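Local coordinates for hydrogen peroxide-inducible genes activator (Corynebacterium glutamicum, PDB 6G1D), which senses hydrogen peroxide as a LysR-type transcription factor and regulates peroxide-inducible genes, at the interface of chains A and B. Coordinates in Å, arbitrary orientation; residue numbers count along the deposited sequence, not the author numbering. Chains: chain A/B, Hydrogen peroxide-inducible genes activator.

Helix 68-95 of chain B runs through all the contacts: contact 2 uses the start of the helix, contact 1 its middle and contact 3 its later turns. Measured between C-alpha centres, contacts 1 and 3 are about 11 Å apart and share B:Phe87, whereas contact 2 lies about 26 Å from contact 1 and about 33 Å from contact 3. Because this linker helix touches the regulatory domain of chain A in contact 2, its linker helix in contact 1 and its DNA-binding part in contact 3, it probably sets how these are placed in the dimer; two-fold symmetry repeats each contact.

Contact 1: the interface of chains A and B. Residues chain A 76-77, 79-80, 83; chain B 80, 83-84, 87.
A:Thr80 and B:Ala83 meet where helix 68-93 of chain A and helix 68-95 of chain B lie side by side in antiparallel fashion, with CA of A:Thr80 4.8 Å from CA of B:Ala83. These are the linker helices that follow the winged helix-turn-helix in LysR-type regulators and pair to form the dimer. Alanine suits such a close approach because its methyl group needs little room: CB of B:Ala83 rests 3.7 Å from CA of A:Thr80, and the symmetry-related A:Ala83 methyl packs on B:Thr80 in the same way. The threonine divides its branches between polar and apolar neighbours. In A:Thr80 the methyl CG2 stands anti to the backbone N and packs 3.8 Å from CB of B:Ala84, while OG1, anti to the carbonyl carbon (chi1 -49°), turns back along its own helix. There the hydroxyl OG1 of A:Thr80 donates to the backbone O of A:Phe76 at 3.1 Å, tilted 32° from the carbonyl plane. OG1 of A:Thr80 also has a weak bond to O of B:Ala83 at 3.2 Å; with one hydrogen to give, the hydroxyl can favour one carbonyl or share between them. B:Thr80 OG1 makes the equivalent weak bond to O of A:Ala83. Beyond these pairs, B:Phe87 lays the CD1-CE1 side of its ring against A:Ala77, with CE1 3.8 Å from the methyl CB and CD1 near the backbone N. A:Ala77, having only a methyl, lets the broad ring lie close to the helix backbone.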
ATOM      1  N   PHE A  76       0.323  17.498 -29.677  1.00 58.86           N
ATOM      2  CA  PHE A  76       0.225  18.374 -28.495  1.00 61.58           C
ATOM      3  C   PHE A  76      -0.408  19.734 -28.815  1.00 61.39           C
ATOM      4  O   PHE A  76      -1.332  20.108 -28.114  1.00 54.21           O
ATOM      5  CB  PHE A  76       1.618  18.598 -27.912  1.00 67.14           C
ATOM      6  CG  PHE A  76       2.340  17.326 -27.560  1.00 78.31           C
ATOM      7  CD1 PHE A  76       1.752  16.387 -26.730  1.00 82.34           C
ATOM      8  CD2 PHE A  76       3.604  17.073 -28.053  1.00 80.69           C
ATOM      9  CE1 PHE A  76       2.408  15.215 -26.408  1.00 87.11           C
ATOM     10  CE2 PHE A  76       4.267  15.902 -27.734  1.00 81.02           C
ATOM     11  CZ  PHE A  76       3.666  14.971 -26.912  1.00 82.82           C
ATOM     12  N   ALA A  77       0.118  20.531 -29.766  1.00 52.28           N
ATOM     13  CA  ALA A  77      -0.790  21.575 -30.253  1.00 50.78           C
ATOM     14  C   ALA A  77      -2.199  21.005 -30.410  1.00 46.47           C
ATOM     15  O   ALA A  77      -3.160  21.566 -29.879  1.00 49.97           O
ATOM     16  CB  ALA A  77      -0.273  22.153 -31.564  1.00 49.78           C
ATOM     17  N   SER A  79      -3.523  18.379 -28.879  1.00 59.68           N
ATOM     18  CA  SER A  79      -4.114  18.093 -27.547  1.00 61.94           C
ATOM     19  C   SER A  79      -4.717  19.342 -26.932  1.00 53.28           C
ATOM     20  O   SER A  79      -5.751  19.281 -26.284  1.00 55.63           O
ATOM     21  CB  SER A  79      -3.089  17.534 -26.558  1.00 60.56           C
ATOM     22  OG  SER A  79      -2.379  16.474 -27.137  1.00 72.68           O
ATOM     23  N   THR A  80      -4.047  20.473 -27.124  1.00 47.70           N
ATOM     24  CA  THR A  80      -4.509  21.726 -26.536  1.00 48.64           C
ATOM     25  C   THR A  80      -5.851  22.155 -27.179  1.00 49.77           C
ATOM     26  O   THR A  80      -6.802  22.520 -26.483  1.00 47.14           O
ATOM     27  CB  THR A  80      -3.463  22.825 -26.658  1.00 50.18           C
ATOM     28  OG1 THR A  80      -2.181  22.343 -26.203  1.00 52.22           O
ATOM     29  CG2 THR A  80      -3.872  24.044 -25.842  1.00 52.47           C
ATOM     30  N   ALA A  83      -8.578  19.787 -26.003  1.00 39.17           N
ATOM     31  CA  ALA A  83      -9.033  20.180 -24.668  1.00 39.39           C
ATOM     32  C   ALA A  83      -9.931  21.456 -24.709  1.00 39.57           C
ATOM     33  O   ALA A  83     -10.945  21.538 -23.990  1.00 39.69           O
ATOM     34  CB  ALA A  83      -7.865  20.373 -23.740  1.00 39.72           C
TER
ATOM     35  N   THR B  80      -7.277  22.334 -20.364  1.00 41.59           N
ATOM     36  CA  THR B  80      -6.843  23.139 -21.497  1.00 41.20           C
ATOM     37  C   THR B  80      -5.538  23.877 -21.180  1.00 41.61           C
ATOM     38  O   THR B  80      -4.590  23.861 -21.973  1.00 42.02           O
ATOM     39  CB  THR B  80      -7.949  24.128 -21.941  1.00 40.50           C
ATOM     40  OG1 THR B  80      -9.204  23.428 -22.086  1.00 40.37           O
ATOM     41  CG2 THR B  80      -7.560  24.790 -23.260  1.00 40.38           C
ATOM     42  N   ALA B  83      -2.701  21.366 -20.966  1.00 53.07           N
ATOM     43  CA  ALA B  83      -2.236  21.021 -22.317  1.00 54.00           C
ATOM     44  C   ALA B  83      -1.399  22.161 -22.941  1.00 56.47           C
ATOM     45  O   ALA B  83      -0.383  21.893 -23.589  1.00 56.52           O
ATOM     46  CB  ALA B  83      -3.405  20.658 -23.221  1.00 55.19           C
ATOM     47  N   ALA B  84      -1.798  23.419 -22.732  1.00 53.39           N
ATOM     48  CA  ALA B  84      -1.045  24.547 -23.297  1.00 53.93           C
ATOM     49  C   ALA B  84       0.338  24.687 -22.649  1.00 57.32           C
ATOM     50  O   ALA B  84       1.316  24.925 -23.339  1.00 55.60           O
ATOM     51  CB  ALA B  84      -1.819  25.842 -23.157  1.00 52.79           C
ATOM     52  N   PHE B  87       2.552  22.055 -24.117  1.00 55.11           N
ATOM     53  CA  PHE B  87       3.025  22.457 -25.456  1.00 56.02           C
ATOM     54  C   PHE B  87       4.223  23.386 -25.316  1.00 57.15           C
ATOM     55  O   PHE B  87       5.238  23.203 -25.960  1.00 59.00           O
ATOM     56  CB  PHE B  87       1.907  23.162 -26.275  1.00 54.69           C
ATOM     57  CG  PHE B  87       2.387  23.703 -27.583  1.00 55.88           C
ATOM     58  CD1 PHE B  87       2.415  22.899 -28.715  1.00 57.18           C
ATOM     59  CD2 PHE B  87       2.848  25.014 -27.684  1.00 56.13           C
ATOM     60  CE1 PHE B  87       2.913  23.376 -29.916  1.00 58.72           C
ATOM     61  CE2 PHE B  87       3.328  25.507 -28.897  1.00 57.61           C
ATOM     62  CZ  PHE B  87       3.360  24.684 -30.018  1.00 58.90           C
TER

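Contact 2: the interface of chains A and B. Residues chain A 290-292, 295; chain B 67-68, 71-72.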
ATOM      1  N   SER A 290     -18.177  22.633  -2.153  1.00 54.84           N
ATOM      2  CA  SER A 290     -18.905  22.539  -3.417  1.00 53.21           C
ATOM      3  C   SER A 290     -20.109  23.498  -3.431  1.00 53.24           C
ATOM      4  O   SER A 290     -20.736  23.760  -2.420  1.00 53.96           O
ATOM      5  CB  SER A 290     -19.398  21.104  -3.643  1.00 53.82           C
ATOM      6  OG  SER A 290     -20.130  20.982  -4.846  1.00 50.54           O
ATOM      7  N   SER A 291     -20.416  24.022  -4.597  1.00 48.55           N
ATOM      8  CA  SER A 291     -21.600  24.837  -4.800  1.00 51.37           C
ATOM      9  C   SER A 291     -22.753  23.999  -5.370  1.00 49.47           C
ATOM     10  O   SER A 291     -23.812  24.548  -5.671  1.00 50.22           O
ATOM     11  CB  SER A 291     -21.258  25.976  -5.770  1.00 55.45           C
ATOM     12  OG  SER A 291     -20.771  25.425  -6.980  1.00 63.98           O
ATOM     13  N   ARG A 292     -22.565  22.685  -5.509  1.00 44.98           N
ATOM     14  CA  ARG A 292     -23.534  21.839  -6.199  1.00 43.30           C
ATOM     15  C   ARG A 292     -24.546  21.108  -5.281  1.00 47.12           C
ATOM     16  O   ARG A 292     -25.136  20.096  -5.675  1.00 43.90           O
ATOM     17  CB  ARG A 292     -22.791  20.844  -7.091  1.00 45.88           C
ATOM     18  CG  ARG A 292     -21.962  21.505  -8.166  1.00 44.79           C
ATOM     19  CD  ARG A 292     -21.258  20.471  -9.010  1.00 43.87           C
ATOM     20  NE  ARG A 292     -22.184  19.746  -9.872  1.00 44.66           N
ATOM     21  CZ  ARG A 292     -21.871  18.659 -10.573  1.00 42.91           C
ATOM     22  NH1 ARG A 292     -20.663  18.103 -10.495  1.00 41.99           N
ATOM     23  NH2 ARG A 292     -22.804  18.067 -11.316  1.00 47.47           N
ATOM     24  N   GLU A 295     -27.928  19.920  -6.960  1.00 45.31           N
ATOM     25  CA  GLU A 295     -27.768  18.707  -7.768  1.00 48.99           C
ATOM     26  C   GLU A 295     -27.488  17.455  -6.947  1.00 46.99           C
ATOM     27  O   GLU A 295     -28.021  16.405  -7.259  1.00 45.45           O
ATOM     28  CB  GLU A 295     -26.612  18.861  -8.744  1.00 51.98           C
ATOM     29  CG  GLU A 295     -26.945  19.748  -9.935  1.00 57.34           C
ATOM     30  CD  GLU A 295     -25.702  20.037 -10.745  1.00 68.64           C
ATOM     31  OE1 GLU A 295     -24.902  20.929 -10.300  1.00 62.69           O
ATOM     32  OE2 GLU A 295     -25.489  19.287 -11.751  1.00 63.77           O
TER
ATOM     33  N   THR B  67     -20.253  29.163  -9.503  1.00 43.36           N
ATOM     34  CA  THR B  67     -21.616  28.616  -9.695  1.00 43.77           C
ATOM     35  C   THR B  67     -21.557  27.095  -9.962  1.00 43.11           C
ATOM     36  O   THR B  67     -20.479  26.551 -10.249  1.00 42.20           O
ATOM     37  CB  THR B  67     -22.341  29.250 -10.907  1.00 43.18           C
ATOM     38  OG1 THR B  67     -21.624  28.937 -12.107  1.00 41.37           O
ATOM     39  CG2 THR B  67     -22.504  30.730 -10.752  1.00 44.11           C
ATOM     40  N   PRO B  68     -22.728  26.415  -9.904  1.00 45.72           N
ATOM     41  CA  PRO B  68     -22.735  25.001 -10.307  1.00 44.58           C
ATOM     42  C   PRO B  68     -22.102  24.754 -11.681  1.00 43.00           C
ATOM     43  O   PRO B  68     -21.255  23.872 -11.826  1.00 42.94           O
ATOM     44  CB  PRO B  68     -24.221  24.634 -10.274  1.00 45.92           C
ATOM     45  CG  PRO B  68     -24.797  25.510  -9.236  1.00 47.73           C
ATOM     46  CD  PRO B  68     -23.981  26.793  -9.219  1.00 47.10           C
ATOM     47  N   GLU B  71     -18.296  25.181 -11.486  1.00 45.53           N
ATOM     48  CA  GLU B  71     -17.675  24.021 -10.858  1.00 44.69           C
ATOM     49  C   GLU B  71     -17.561  22.835 -11.828  1.00 44.33           C
ATOM     50  O   GLU B  71     -16.549  22.130 -11.845  1.00 44.82           O
ATOM     51  CB  GLU B  71     -18.443  23.638  -9.597  1.00 46.01           C
ATOM     52  CG  GLU B  71     -17.808  22.503  -8.788  1.00 50.87           C
ATOM     53  CD  GLU B  71     -18.430  22.317  -7.411  1.00 53.81           C
ATOM     54  OE1 GLU B  71     -18.666  23.383  -6.751  1.00 54.44           O
ATOM     55  OE2 GLU B  71     -18.649  21.123  -7.013  1.00 58.79           O
ATOM     56  N   LYS B  72     -18.597  22.629 -12.646  1.00 42.00           N
ATOM     57  CA  LYS B  72     -18.556  21.573 -13.650  1.00 41.89           C
ATOM     58  C   LYS B  72     -17.577  21.856 -14.780  1.00 41.23           C
ATOM     59  O   LYS B  72     -16.955  20.939 -15.292  1.00 41.57           O
ATOM     60  CB  LYS B  72     -19.953  21.299 -14.230  1.00 41.84           C
ATOM     61  CG  LYS B  72     -20.884  20.609 -13.271  1.00 43.00           C
ATOM     62  CD  LYS B  72     -22.229  20.298 -13.917  1.00 43.39           C
ATOM     63  CE  LYS B  72     -23.270  21.335 -13.546  1.00 43.62           C
ATOM     64  NZ  LYS B  72     -24.588  20.870 -14.092  1.00 46.81           N
TER
HETATM   65  O   HOH W   1     -18.549  18.908  -8.748  0.61 41.34           O
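B:Glu71 is bound by hydrogen bonds from two successive serines of chain A. The hydroxyl OG of A:Ser290 reaches the syn lone pair of B:Glu71 OE2 at 2.6 Å. The backbone N of A:Ser291 meets B:Glu71 OE1 on its syn side at 2.8 Å, nearly straight (175° at H). The hydroxyl OG of A:Ser291 comes to B:Glu71 OE1 from above the carboxylate plane at 2.9 Å. Short serines suit this grip, and the position of OG between backbone N and carbonyl carbon (chi1 57°) points the hydroxyl of A:Ser291 at the acid. Water 1 links OE2 of B:Glu71 to NH1 of A:Arg292.

Among the charged groups, A:Arg292 holds A:Glu295 side-on, through NE to OE1 and NH2 to OE2. Across the interface B:Lys72 NZ makes a salt bridge to A:Glu295 OE2 at 3.0 Å, on the opposite face of the carboxylate from NH2. The shared acid probably offsets the like charges of arginine and lysine.

For apolar contact, CG of B:Lys72 lies over the centre of the A:Arg292 guanidinium, 3.5 Å from CZ.

The site joins the start of linker helix 68-95 in chain B to the start of helix 293-316 and its preceding loop in the regulatory domain of chain A.

Contact 3: the interface of chains A and B. Residues chain A 8, 10, 48, 52; chain B 87-88, 91.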
ATOM      1  N   TYR A   8       6.488  34.973 -23.504  1.00 71.61           N
ATOM      2  CA  TYR A   8       5.541  34.584 -24.539  1.00 73.22           C
ATOM      3  C   TYR A   8       4.761  33.291 -24.241  1.00 73.61           C
ATOM      4  O   TYR A   8       5.334  32.283 -23.870  1.00 71.61           O
ATOM      5  CB  TYR A   8       6.214  34.557 -25.907  1.00 72.22           C
ATOM      6  CG  TYR A   8       5.380  33.888 -26.955  1.00 69.39           C
ATOM      7  CD1 TYR A   8       5.531  32.526 -27.153  1.00 67.48           C
ATOM      8  CD2 TYR A   8       4.452  34.589 -27.744  1.00 66.05           C
ATOM      9  CE1 TYR A   8       4.771  31.850 -28.122  1.00 64.94           C
ATOM     10  CE2 TYR A   8       3.676  33.932 -28.669  1.00 67.86           C
ATOM     11  CZ  TYR A   8       3.834  32.573 -28.871  1.00 64.68           C
ATOM     12  OH  TYR A   8       3.067  31.956 -29.825  1.00 63.17           O
ATOM     13  N   PRO A  10       1.724  30.948 -26.192  1.00 53.86           N
ATOM     14  CA  PRO A  10       0.925  30.838 -27.424  1.00 53.23           C
ATOM     15  C   PRO A  10      -0.558  31.006 -27.169  1.00 49.77           C
ATOM     16  O   PRO A  10      -1.047  30.716 -26.070  1.00 50.39           O
ATOM     17  CB  PRO A  10       1.237  29.433 -27.957  1.00 52.22           C
ATOM     18  CG  PRO A  10       1.981  28.738 -26.905  1.00 55.54           C
ATOM     19  CD  PRO A  10       2.544  29.754 -25.959  1.00 59.59           C
ATOM     20  N   LEU A  48       3.842  32.870 -33.675  1.00 48.37           N
ATOM     21  CA  LEU A  48       4.100  31.613 -32.979  1.00 51.37           C
ATOM     22  C   LEU A  48       5.576  31.215 -33.088  1.00 56.08           C
ATOM     23  O   LEU A  48       6.205  30.896 -32.088  1.00 52.43           O
ATOM     24  CB  LEU A  48       3.212  30.498 -33.523  1.00 50.17           C
ATOM     25  CG  LEU A  48       3.293  29.130 -32.866  1.00 49.90           C
ATOM     26  CD1 LEU A  48       2.941  29.199 -31.381  1.00 51.64           C
ATOM     27  CD2 LEU A  48       2.363  28.170 -33.607  1.00 48.07           C
ATOM     28  N   LEU A  52       8.170  31.305 -29.904  1.00 62.43           N
ATOM     29  CA  LEU A  52       8.876  30.073 -29.522  1.00 64.94           C
ATOM     30  C   LEU A  52      10.382  30.030 -29.850  1.00 67.95           C
ATOM     31  O   LEU A  52      11.111  29.235 -29.256  1.00 67.66           O
ATOM     32  CB  LEU A  52       8.221  28.860 -30.164  1.00 61.47           C
ATOM     33  CG  LEU A  52       6.731  28.610 -29.863  1.00 62.93           C
ATOM     34  CD1 LEU A  52       6.312  27.390 -30.664  1.00 65.08           C
ATOM     35  CD2 LEU A  52       6.381  28.445 -28.381  1.00 63.07           C
TER
ATOM     36  N   PHE B  87       2.552  22.055 -24.117  1.00 55.11           N
ATOM     37  CA  PHE B  87       3.025  22.457 -25.456  1.00 56.02           C
ATOM     38  C   PHE B  87       4.223  23.386 -25.316  1.00 57.15           C
ATOM     39  O   PHE B  87       5.238  23.203 -25.960  1.00 59.00           O
ATOM     40  CB  PHE B  87       1.907  23.162 -26.275  1.00 54.69           C
ATOM     41  CG  PHE B  87       2.387  23.703 -27.583  1.00 55.88           C
ATOM     42  CD1 PHE B  87       2.415  22.899 -28.715  1.00 57.18           C
ATOM     43  CD2 PHE B  87       2.848  25.014 -27.684  1.00 56.13           C
ATOM     44  CE1 PHE B  87       2.913  23.376 -29.916  1.00 58.72           C
ATOM     45  CE2 PHE B  87       3.328  25.507 -28.897  1.00 57.61           C
ATOM     46  CZ  PHE B  87       3.360  24.684 -30.018  1.00 58.90           C
ATOM     47  N   LEU B  88       4.088  24.391 -24.463  1.00 62.11           N
ATOM     48  CA  LEU B  88       5.133  25.390 -24.298  1.00 63.33           C
ATOM     49  C   LEU B  88       6.424  24.765 -23.745  1.00 68.56           C
ATOM     50  O   LEU B  88       7.518  25.055 -24.242  1.00 69.31           O
ATOM     51  CB  LEU B  88       4.644  26.518 -23.376  1.00 63.78           C
ATOM     52  CG  LEU B  88       5.594  27.688 -23.152  1.00 67.80           C
ATOM     53  CD1 LEU B  88       6.068  28.294 -24.473  1.00 72.53           C
ATOM     54  CD2 LEU B  88       4.893  28.744 -22.289  1.00 69.52           C
ATOM     55  N   ALA B  91       8.222  22.800 -26.359  1.00 75.17           N
ATOM     56  CA  ALA B  91       8.794  23.649 -27.422  1.00 79.82           C
ATOM     57  C   ALA B  91      10.240  23.993 -27.139  1.00 79.24           C
ATOM     58  O   ALA B  91      11.056  24.074 -28.041  1.00 83.54           O
ATOM     59  CB  ALA B  91       7.981  24.941 -27.565  1.00 78.68           C
TER
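The backbone carbonyl oxygen of A:Tyr8 approaches methyl CD2 of B:Leu88 at 3.9 Å, a van der Waals contact at the border of a patch in which hydrocarbon groups do most of the touching. The other methyl of B:Leu88, CD1, lies against CD2 of A:Leu52 and CD of A:Pro10, the latter at 4.1 Å, so one methyl touches the backbone of A:Tyr8 and the other both A:Pro10 and A:Leu52. A:Leu52, at the end of helix 38-52, is forked in its turn. Its CD2 meets both CD1 of B:Leu88 and the methyl CB of B:Ala91, each at 3.9 Å, while its CD1 reaches the phenyl ring of B:Phe87 at CE2. The leucine crosses the phenylalanine at about a right angle. With CG anti to the carbonyl carbon and beside the backbone N (chi1 -58°), A:Leu52 directs both methyls at the partner helix. A:Pro10 adds a rigid ring, whose CG sits 3.9 Å from CD2 of B:Phe87; proline gives apolar surface here with little freedom to lose. B:Ala91 is small enough to let A:Leu52 settle against the helix. In this family helix 38-52 is the recognition helix of the winged helix-turn-helix. By seating its end on the linker helix of the other subunit, the contact probably helps fix the position of the DNA-binding domain within the dimer.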